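Local coordinates for kinesin-like protein (PDB 5X3E) that probably works as a kinesin-6 motor that couples ATP hydrolysis to movement along microtubules, at residues I36-L42 with I405-V411; E78-G84 with A428-I434; L363-I367 with S423-F427. All blocks are in the same frame, centred on the assembly; numbering follows the deposited sequence.

Contact 1 of 3, residues I36-L42 with I405-V411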
loop_
_atom_site.group_PDB
_atom_site.type_symbol
_atom_site.label_atom_id
_atom_site.label_comp_id
_atom_site.label_asym_id
_atom_site.label_seq_id
_atom_site.Cartn_x
_atom_site.Cartn_y
_atom_site.Cartn_z
ATOM N N ILE A 36 10.737 -11.086 -0.430
ATOM C CA ILE A 36 10.086 -10.172 -1.355
ATOM C C ILE A 36 9.771 -10.918 -2.646
ATOM O O ILE A 36 10.576 -11.721 -3.139
ATOM C CB ILE A 36 10.955 -8.931 -1.623
ATOM C CG1 ILE A 36 10.276 -8.031 -2.662
ATOM C CG2 ILE A 36 12.350 -9.327 -2.080
ATOM C CD1 ILE A 36 11.025 -6.760 -2.961
ATOM N N GLU A 37 8.577 -10.684 -3.181
ATOM C CA GLU A 37 8.188 -11.222 -4.473
ATOM C C GLU A 37 7.898 -10.070 -5.422
ATOM O O GLU A 37 7.325 -9.052 -5.020
ATOM C CB GLU A 37 6.961 -12.133 -4.362
ATOM C CG GLU A 37 6.668 -12.911 -5.637
ATOM C CD GLU A 37 5.324 -13.618 -5.619
ATOM O OE1 GLU A 37 5.210 -14.672 -6.279
ATOM O OE2 GLU A 37 4.392 -13.141 -4.936
ATOM N N VAL A 38 8.310 -10.229 -6.673
ATOM C CA VAL A 38 8.030 -9.261 -7.724
ATOM C C VAL A 38 7.216 -9.964 -8.797
ATOM O O VAL A 38 7.636 -11.004 -9.321
ATOM C CB VAL A 38 9.316 -8.665 -8.317
ATOM C CG1 VAL A 38 8.976 -7.658 -9.396
ATOM C CG2 VAL A 38 10.141 -8.014 -7.226
ATOM N N VAL A 39 6.053 -9.402 -9.120
ATOM C CA VAL A 39 5.203 -9.933 -10.175
ATOM C C VAL A 39 5.004 -8.835 -11.210
ATOM O O VAL A 39 5.228 -7.649 -10.952
ATOM C CB VAL A 39 3.843 -10.446 -9.658
ATOM C CG1 VAL A 39 4.039 -11.420 -8.504
ATOM C CG2 VAL A 39 2.943 -9.283 -9.260
ATOM N N CYS A 40 4.599 -9.249 -12.402
ATOM C CA CYS A 40 4.481 -8.351 -13.538
ATOM C C CYS A 40 3.117 -8.542 -14.189
ATOM O O CYS A 40 2.619 -9.668 -14.282
ATOM C CB CYS A 40 5.616 -8.601 -14.540
ATOM S SG CYS A 40 5.603 -7.533 -15.985
ATOM N N ARG A 41 2.511 -7.438 -14.628
ATOM C CA ARG A 41 1.177 -7.467 -15.222
ATOM C C ARG A 41 1.180 -6.686 -16.526
ATOM O O ARG A 41 1.458 -5.482 -16.531
ATOM C CB ARG A 41 0.118 -6.898 -14.277
ATOM C CG ARG A 41 -1.266 -6.930 -14.895
ATOM C CD ARG A 41 -2.298 -6.209 -14.059
ATOM N NE ARG A 41 -3.644 -6.648 -14.412
ATOM C CZ ARG A 41 -4.756 -6.131 -13.906
ATOM N NH1 ARG A 41 -4.686 -5.145 -13.023
ATOM N NH2 ARG A 41 -5.938 -6.598 -14.285
ATOM N N LEU A 42 0.840 -7.368 -17.620
ATOM C CA LEU A 42 0.737 -6.724 -18.922
ATOM C C LEU A 42 -0.652 -6.111 -19.093
ATOM O O LEU A 42 -1.665 -6.750 -18.781
ATOM C CB LEU A 42 0.981 -7.743 -20.041
ATOM C CG LEU A 42 2.202 -8.669 -20.014
ATOM C CD1 LEU A 42 2.430 -9.285 -21.395
ATOM C CD2 LEU A 42 3.448 -7.990 -19.504
ATOM N N ILE A 405 6.879 -8.022 1.506
ATOM C CA ILE A 405 6.881 -7.043 0.424
ATOM C C ILE A 405 6.520 -7.757 -0.871
ATOM O O ILE A 405 7.118 -8.786 -1.208
ATOM C CB ILE A 405 8.243 -6.337 0.282
ATOM C CG1 ILE A 405 8.679 -5.702 1.596
ATOM C CG2 ILE A 405 8.188 -5.281 -0.817
ATOM C CD1 ILE A 405 10.019 -5.002 1.484
ATOM N N ARG A 406 5.542 -7.220 -1.595
ATOM C CA ARG A 406 5.255 -7.674 -2.951
ATOM C C ARG A 406 5.220 -6.467 -3.875
ATOM O O ARG A 406 4.514 -5.490 -3.603
ATOM C CB ARG A 406 3.927 -8.445 -3.035
ATOM C CG ARG A 406 3.532 -8.807 -4.465
ATOM C CD ARG A 406 2.447 -9.889 -4.549
ATOM N NE ARG A 406 2.860 -11.159 -3.955
ATOM C CZ ARG A 406 2.327 -11.681 -2.854
ATOM N NH1 ARG A 406 1.345 -11.049 -2.225
ATOM N NH2 ARG A 406 2.767 -12.840 -2.384
ATOM N N MET A 407 5.954 -6.550 -4.979
ATOM C CA MET A 407 5.978 -5.492 -5.976
ATOM C C MET A 407 5.287 -5.972 -7.245
ATOM O O MET A 407 5.557 -7.078 -7.733
ATOM C CB MET A 407 7.413 -5.054 -6.282
ATOM C CG MET A 407 7.500 -3.969 -7.345
ATOM S SD MET A 407 8.839 -2.801 -7.044
ATOM C CE MET A 407 10.039 -3.883 -6.274
ATOM N N VAL A 408 4.387 -5.145 -7.759
ATOM C CA VAL A 408 3.649 -5.426 -8.983
ATOM C C VAL A 408 4.180 -4.489 -10.060
ATOM O O VAL A 408 3.901 -3.283 -10.038
ATOM C CB VAL A 408 2.138 -5.250 -8.790
ATOM C CG1 VAL A 408 1.410 -5.526 -10.089
ATOM C CG2 VAL A 408 1.641 -6.159 -7.679
ATOM N N ILE A 409 4.963 -5.032 -10.987
ATOM C CA ILE A 409 5.498 -4.265 -12.106
ATOM C C ILE A 409 4.458 -4.260 -13.218
ATOM O O ILE A 409 4.198 -5.290 -13.841
ATOM C CB ILE A 409 6.829 -4.842 -12.601
ATOM C CG1 ILE A 409 7.833 -4.931 -11.456
ATOM C CG2 ILE A 409 7.391 -3.989 -13.727
ATOM C CD1 ILE A 409 8.193 -3.598 -10.876
ATOM N N CYS A 410 3.861 -3.101 -13.467
ATOM C CA CYS A 410 2.941 -2.930 -14.582
ATOM C C CYS A 410 3.724 -2.446 -15.796
ATOM O O CYS A 410 4.470 -1.465 -15.705
ATOM C CB CYS A 410 1.844 -1.928 -14.216
ATOM S SG CYS A 410 0.791 -2.462 -12.834
ATOM N N VAL A 411 3.548 -3.113 -16.934
ATOM C CA VAL A 411 4.278 -2.760 -18.149
ATOM C C VAL A 411 3.321 -2.754 -19.333
ATOM O O VAL A 411 2.392 -3.565 -19.402
ATOM C CB VAL A 411 5.464 -3.709 -18.422
ATOM C CG1 VAL A 411 6.574 -3.509 -17.395
ATOM C CG2 VAL A 411 5.001 -5.136 -18.427
#

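Contact 2 of 3, residues E78-G84 with A428-I434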
loop_
_atom_site.group_PDB
_atom_site.type_symbol
_atom_site.label_atom_id
_atom_site.label_comp_id
_atom_site.label_asym_id
_atom_site.label_seq_id
_atom_site.Cartn_x
_atom_site.Cartn_y
_atom_site.Cartn_z
ATOM N N GLU A 78 16.025 -8.930 -26.481
ATOM C CA GLU A 78 17.363 -9.460 -26.244
ATOM C C GLU A 78 17.612 -9.800 -24.770
ATOM O O GLU A 78 18.716 -10.202 -24.403
ATOM C CB GLU A 78 18.420 -8.472 -26.741
ATOM C CG GLU A 78 18.485 -8.355 -28.254
ATOM C CD GLU A 78 19.549 -7.383 -28.715
ATOM O OE1 GLU A 78 20.084 -6.644 -27.863
ATOM O OE2 GLU A 78 19.852 -7.361 -29.928
ATOM N N LYS A 79 16.589 -9.645 -23.930
ATOM C CA LYS A 79 16.677 -10.032 -22.528
ATOM C C LYS A 79 15.424 -10.793 -22.119
ATOM O O LYS A 79 14.336 -10.574 -22.660
ATOM C CB LYS A 79 16.869 -8.824 -21.597
ATOM C CG LYS A 79 18.265 -8.224 -21.621
ATOM C CD LYS A 79 18.367 -7.042 -20.666
ATOM C CE LYS A 79 19.708 -6.327 -20.789
ATOM N NZ LYS A 79 19.739 -5.046 -20.021
ATOM N N VAL A 80 15.591 -11.687 -21.147
ATOM C CA VAL A 80 14.504 -12.485 -20.596
ATOM C C VAL A 80 14.477 -12.267 -19.091
ATOM O O VAL A 80 15.507 -12.408 -18.422
ATOM C CB VAL A 80 14.670 -13.978 -20.929
ATOM C CG1 VAL A 80 13.604 -14.795 -20.227
ATOM C CG2 VAL A 80 14.601 -14.189 -22.422
ATOM N N PHE A 81 13.310 -11.921 -18.561
ATOM C CA PHE A 81 13.170 -11.595 -17.151
ATOM C C PHE A 81 12.267 -12.609 -16.468
ATOM O O PHE A 81 11.237 -13.009 -17.019
ATOM C CB PHE A 81 12.613 -10.186 -16.975
ATOM C CG PHE A 81 13.530 -9.115 -17.475
ATOM C CD1 PHE A 81 13.312 -8.520 -18.705
ATOM C CD2 PHE A 81 14.620 -8.716 -16.723
ATOM C CE1 PHE A 81 14.158 -7.532 -19.168
ATOM C CE2 PHE A 81 15.469 -7.729 -17.178
ATOM C CZ PHE A 81 15.238 -7.136 -18.403
ATOM N N ARG A 82 12.646 -13.003 -15.258
ATOM C CA ARG A 82 11.905 -13.987 -14.484
ATOM C C ARG A 82 11.262 -13.312 -13.281
ATOM O O ARG A 82 11.942 -12.635 -12.502
ATOM C CB ARG A 82 12.822 -15.128 -14.036
ATOM C CG ARG A 82 12.095 -16.262 -13.340
ATOM C CD ARG A 82 13.014 -17.458 -13.141
ATOM N NE ARG A 82 12.336 -18.554 -12.451
ATOM C CZ ARG A 82 11.599 -19.473 -13.068
ATOM N NH1 ARG A 82 11.013 -20.439 -12.371
ATOM N NH2 ARG A 82 11.446 -19.425 -14.384
ATOM N N PHE A 83 9.957 -13.505 -13.130
ATOM C CA PHE A 83 9.199 -12.989 -12.003
ATOM C C PHE A 83 8.507 -14.144 -11.294
ATOM O O PHE A 83 8.403 -15.255 -11.821
ATOM C CB PHE A 83 8.158 -11.959 -12.459
ATOM C CG PHE A 83 8.746 -10.766 -13.145
ATOM C CD1 PHE A 83 9.195 -9.681 -12.412
ATOM C CD2 PHE A 83 8.849 -10.728 -14.525
ATOM C CE1 PHE A 83 9.733 -8.579 -13.042
ATOM C CE2 PHE A 83 9.386 -9.630 -15.160
ATOM C CZ PHE A 83 9.832 -8.555 -14.416
ATOM N N GLY A 84 8.020 -13.874 -10.084
ATOM C CA GLY A 84 7.263 -14.881 -9.365
ATOM C C GLY A 84 5.984 -15.283 -10.066
ATOM O O GLY A 84 5.490 -16.395 -9.851
ATOM N N ALA A 428 13.309 -7.423 -11.795
ATOM C CA ALA A 428 13.058 -8.856 -11.852
ATOM C C ALA A 428 13.953 -9.603 -10.873
ATOM O O ALA A 428 15.081 -9.192 -10.583
ATOM C CB ALA A 428 13.269 -9.383 -13.271
ATOM N N GLU A 429 13.407 -10.697 -10.337
ATOM C CA GLU A 429 14.143 -11.517 -9.382
ATOM C C GLU A 429 15.464 -11.997 -9.975
ATOM O O GLU A 429 16.485 -12.041 -9.280
ATOM C CB GLU A 429 13.259 -12.681 -8.927
ATOM C CG GLU A 429 11.818 -12.211 -8.687
ATOM C CD GLU A 429 11.002 -13.092 -7.751
ATOM O OE1 GLU A 429 9.852 -12.714 -7.462
ATOM O OE2 GLU A 429 11.472 -14.175 -7.342
ATOM N N GLU A 430 15.466 -12.342 -11.261
ATOM C CA GLU A 430 16.688 -12.680 -11.980
ATOM C C GLU A 430 16.485 -12.419 -13.468
ATOM O O GLU A 430 15.352 -12.324 -13.946
ATOM C CB GLU A 430 17.097 -14.129 -11.713
ATOM C CG GLU A 430 16.080 -15.153 -12.174
ATOM C CD GLU A 430 16.712 -16.477 -12.543
ATOM O OE1 GLU A 430 17.710 -16.474 -13.295
ATOM O OE2 GLU A 430 16.205 -17.522 -12.081
ATOM N N SER A 431 17.597 -12.300 -14.199
ATOM C CA SER A 431 17.542 -11.895 -15.599
ATOM C C SER A 431 18.461 -12.749 -16.465
ATOM O O SER A 431 19.528 -13.186 -16.023
ATOM C CB SER A 431 17.926 -10.417 -15.756
ATOM O OG SER A 431 19.269 -10.203 -15.352
ATOM N N GLN A 432 18.034 -12.972 -17.716
ATOM C CA GLN A 432 18.754 -13.790 -18.689
ATOM C C GLN A 432 18.798 -13.079 -20.041
ATOM O O GLN A 432 17.829 -12.424 -20.435
ATOM C CB GLN A 432 18.089 -15.169 -18.841
ATOM C CG GLN A 432 17.985 -15.959 -17.537
ATOM C CD GLN A 432 16.598 -15.898 -16.912
ATOM O OE1 GLN A 432 15.784 -15.041 -17.259
ATOM N NE2 GLN A 432 16.328 -16.806 -15.981
ATOM N N THR A 433 19.921 -13.210 -20.754
ATOM C CA THR A 433 20.199 -12.414 -21.949
ATOM C C THR A 433 20.276 -13.273 -23.209
ATOM O O THR A 433 20.861 -14.361 -23.198
ATOM C CB THR A 433 21.496 -11.623 -21.783
ATOM O OG1 THR A 433 22.593 -12.524 -21.583
ATOM C CG2 THR A 433 21.374 -10.687 -20.595
ATOM N N ILE A 434 19.718 -12.756 -24.305
ATOM C CA ILE A 434 19.715 -13.457 -25.592
ATOM C C ILE A 434 21.039 -13.272 -26.326
ATOM O O ILE A 434 21.301 -12.215 -26.903
ATOM C CB ILE A 434 18.541 -12.991 -26.480
ATOM C CG1 ILE A 434 17.203 -13.322 -25.811
ATOM C CG2 ILE A 434 18.631 -13.619 -27.875
ATOM C CD1 ILE A 434 15.996 -12.789 -26.551
#

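Contact 3 of 3, residues L363-I367 with S423-F427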
loop_
_atom_site.group_PDB
_atom_site.type_symbol
_atom_site.label_atom_id
_atom_site.label_comp_id
_atom_site.label_asym_id
_atom_site.label_seq_id
_atom_site.Cartn_x
_atom_site.Cartn_y
_atom_site.Cartn_z
ATOM N N LEU A 363 14.940 2.783 -4.367
ATOM C CA LEU A 363 14.101 1.615 -4.124
ATOM C C LEU A 363 14.693 0.368 -4.767
ATOM O O LEU A 363 14.754 -0.697 -4.141
ATOM C CB LEU A 363 12.689 1.866 -4.652
ATOM C CG LEU A 363 11.674 0.743 -4.436
ATOM C CD1 LEU A 363 11.552 0.411 -2.960
ATOM C CD2 LEU A 363 10.329 1.127 -5.028
ATOM N N ARG A 364 15.136 0.487 -6.024
ATOM C CA ARG A 364 15.778 -0.631 -6.707
ATOM C C ARG A 364 16.973 -1.141 -5.913
ATOM O O ARG A 364 17.068 -2.337 -5.611
ATOM C CB ARG A 364 16.205 -0.212 -8.117
ATOM C CG ARG A 364 16.028 -1.287 -9.193
ATOM C CD ARG A 364 16.893 -1.011 -10.422
ATOM N NE ARG A 364 16.949 0.413 -10.754
ATOM C CZ ARG A 364 16.132 1.026 -11.605
ATOM N NH1 ARG A 364 15.179 0.344 -12.226
ATOM N NH2 ARG A 364 16.266 2.328 -11.831
ATOM N N GLN A 365 17.898 -0.238 -5.565
ATOM C CA GLN A 365 19.074 -0.624 -4.793
ATOM C C GLN A 365 18.682 -1.293 -3.481
ATOM O O GLN A 365 19.325 -2.259 -3.051
ATOM C CB GLN A 365 19.950 0.605 -4.528
ATOM C CG GLN A 365 20.395 1.337 -5.782
ATOM C CD GLN A 365 21.061 2.667 -5.477
ATOM O OE1 GLN A 365 21.403 2.954 -4.330
ATOM N NE2 GLN A 365 21.245 3.488 -6.507
ATOM N N CYS A 366 17.626 -0.798 -2.835
ATOM C CA CYS A 366 17.262 -1.318 -1.522
ATOM C C CYS A 366 16.697 -2.733 -1.597
ATOM O O CYS A 366 17.042 -3.577 -0.761
ATOM C CB CYS A 366 16.290 -0.366 -0.831
ATOM S SG CYS A 366 17.124 1.101 -0.172
ATOM N N ILE A 367 15.838 -3.028 -2.580
ATOM C CA ILE A 367 15.325 -4.397 -2.665
ATOM C C ILE A 367 16.413 -5.359 -3.125
ATOM O O ILE A 367 16.337 -6.558 -2.832
ATOM C CB ILE A 367 14.092 -4.542 -3.591
ATOM C CG1 ILE A 367 14.517 -4.705 -5.046
ATOM C CG2 ILE A 367 13.127 -3.373 -3.439
ATOM C CD1 ILE A 367 13.440 -5.276 -5.923
ATOM N N SER A 423 13.729 -0.620 -17.845
ATOM C CA SER A 423 13.990 -0.223 -16.467
ATOM C C SER A 423 12.990 -0.860 -15.510
ATOM O O SER A 423 13.351 -1.231 -14.387
ATOM C CB SER A 423 13.932 1.299 -16.340
ATOM O OG SER A 423 12.627 1.777 -16.623
ATOM N N ALA A 424 11.732 -0.990 -15.937
ATOM C CA ALA A 424 10.706 -1.563 -15.073
ATOM C C ALA A 424 10.940 -3.049 -14.850
ATOM O O ALA A 424 10.671 -3.571 -13.761
ATOM C CB ALA A 424 9.320 -1.323 -15.668
ATOM N N LEU A 425 11.426 -3.750 -15.873
ATOM C CA LEU A 425 11.710 -5.172 -15.749
ATOM C C LEU A 425 13.040 -5.443 -15.060
ATOM O O LEU A 425 13.332 -6.601 -14.752
ATOM C CB LEU A 425 11.692 -5.840 -17.129
ATOM C CG LEU A 425 10.375 -5.816 -17.913
ATOM C CD1 LEU A 425 10.585 -6.338 -19.320
ATOM C CD2 LEU A 425 9.292 -6.611 -17.216
ATOM N N ALA A 426 13.856 -4.411 -14.828
ATOM C CA ALA A 426 15.085 -4.586 -14.062
ATOM C C ALA A 426 14.819 -4.965 -12.610
ATOM O O ALA A 426 15.725 -5.469 -11.938
ATOM C CB ALA A 426 15.926 -3.310 -14.116
ATOM N N PHE A 427 13.600 -4.736 -12.112
ATOM C CA PHE A 427 13.207 -5.193 -10.784
ATOM C C PHE A 427 13.058 -6.706 -10.699
ATOM O O PHE A 427 12.698 -7.212 -9.630
ATOM C CB PHE A 427 11.894 -4.527 -10.369
ATOM C CG PHE A 427 12.059 -3.130 -9.832
ATOM C CD1 PHE A 427 12.500 -2.917 -8.537
ATOM C CD2 PHE A 427 11.761 -2.031 -10.620
ATOM C CE1 PHE A 427 12.641 -1.637 -8.038
ATOM C CE2 PHE A 427 11.904 -0.746 -10.126
ATOM C CZ PHE A 427 12.343 -0.550 -8.834
#

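Contact 1 of 3, residues I36-L42 with I405-V411
Residues 37-42 and 405-411 run as adjacent parallel strands, their axes 4.4 Å apart and 25° off parallel, zipped by six backbone hydrogen bonds in which Glu37, Val39 and Arg41 each use both N and O. Val39 N, for example, donates to Met407 O at 2.8 Å, and Val39 O in turn accepts from Ile409 N. The peptide groups of Val38 and Cys40 face the other way and bond to Gly84, Arg85 and Phe87. On the face that carries Glu37, Val39 and Arg41, Glu37 OE2 forms a salt bridge with Arg406: it takes NE at 2.7 Å, met nearly in the guanidinium plane, and a weak second bond from NH2. Glu37 reaches this point with CG anti to the backbone N (chi1 -170°) and the chain extended beyond it, lying alongside Arg406, whose chain bends at chi3; the carboxylate and guanidinium planes stand 68° apart. Helix 93-109 completes the network, with Arg99 on Glu37 OE1, Asp103 on Arg406 NH2 and Thr100 O on Arg406 NH1, so that the alternating charges probably hold both groups in their ionised forms. Beyond the pair, Val39 CG2 meets Val408 CG2 at 3.7 Å. Across the sheet the face is apolar: Val38 CG1 rests on Ile409 CG1 at 3.6 Å while its other methyl lies beside Met407 CB, and farther along Val411 CG2 touches both Cys40 SG and Leu42 CD2. Helix 350-375 covers part of this side through Ile367 and Arg371, and Phe427 adds to it at Met407. With strand 114-119 on the far edge of 405-411, leading into what is probably the P-loop, the arrangement is the parallel core of a P-loop NTPase sheet, sandwiched between helices as in kinesin motor domains.

Contact 2 of 3, residues E78-G84 with A428-I434
Gln432 N donates to Val80 O at 2.7 Å, nearly straight onto the carbonyl, and the return bond from Val80 N to Gln432 O makes these two a hydrogen-bonded antiparallel pair. Two residues along, Arg82 N reaches Glu430 O at 3.1 Å; at the other end Ile434 N approaches Glu78 O from 50° above the carbonyl plane. Strand 430-433 thus forms one edge of a four-stranded antiparallel sheet, the next strand after 79-82 being 59-62. Following helix 418-424, near the C-terminal end of the modelled chain, this segment is consistent with a kinesin neck linker, here laid against the small sheet in the apo state. On one face Arg82, extended as far as NE, lies beside Glu430, CD coming within 3.4 Å of OE2, yet NE stays 4.0 Å from that oxygen, beyond a salt bridge. On the other face the Phe81 ring meets Ala428 CB and Ser431 CB obliquely through CD2, at 3.8 Å from each. Ala428 CB also lies over one face of the Phe83 ring, 4.0 Å from its centroid, a CH-pi contact 29° off the normal. The Phe83 ring touches Val38, Cys40 and Leu425 as well. Without the ring, as with an alanine here, Ala428 would probably lose its aromatic face and a gap open beside those residues. Nearby, Glu429 sends OE1 to the backbone N of Val38 in strand 37-42.

Contact 3 of 3, residues L363-I367 with S423-F427
Segment 423-427, at the C-terminal end of helix 418-424 and just before the probable neck linker, packs here on the side of helix 350-375, the long helix that in kinesins generally belongs to the switch II region. Phe427 carries the contact, its ring crossing the side chain of Arg364 at about a right angle. Arg364 CG stands over one face of the Phe427 ring, 3.9 Å from the centroid and 22° off its normal, which makes a CH-pi contact offset toward the CE1 and CZ rim; the backbone CA of Arg364 lies 3.6 Å from Phe427 CE1. A bend at chi3 (-39°) then carries the guanidinium past the ring, its plane tilted 33° from that of the phenyl group, so the two are not stacked face on. Arg364 NH1 ends 3.2 Å from Ser423 O, which lies at the guanidinium edge, and 4.2 Å from Ala426 CB. One helical turn on, Ile367 comes to the rim of the ring instead, its CD1 in the ring plane and 3.6 Å from Phe427 CD1. Leu363 makes a looser approach, Leu363 CG to Phe427 CE1 at 4.4 Å. Tyr119 meets Phe427 edge to face, and Ile409 of strand 404-411 touches it as well; Arg371, a turn beyond Ile367, bonds to Phe427 O. The clear contacts to the phenyl ring from helix 350-375 thus come from aliphatic carbons on a face and at its rim; they are apolar and CH-pi in kind, so the joint probably relies largely on them.

In the fold
From the N terminus, strand 37-42 comes first, then strand 79-82 and, far along the chain, helix 350-375; their partners follow in quick succession between residues 405 and 434. Contact 1 closes the first long loop when strand 404-411 returns beside 37-42. Contact 3 closes a short one as segment 423-427 meets helix 350-375, and contact 2 closes last, its span enclosing contact 3 entirely. Contact 1 crosses both others. The three also abut in space: Glu37 lies beside Glu429, Ile409 packs against Ala424, and Phe81 against Leu425. Central sheet, long helix and small antiparallel sheet are thereby joined to the C-terminal segment.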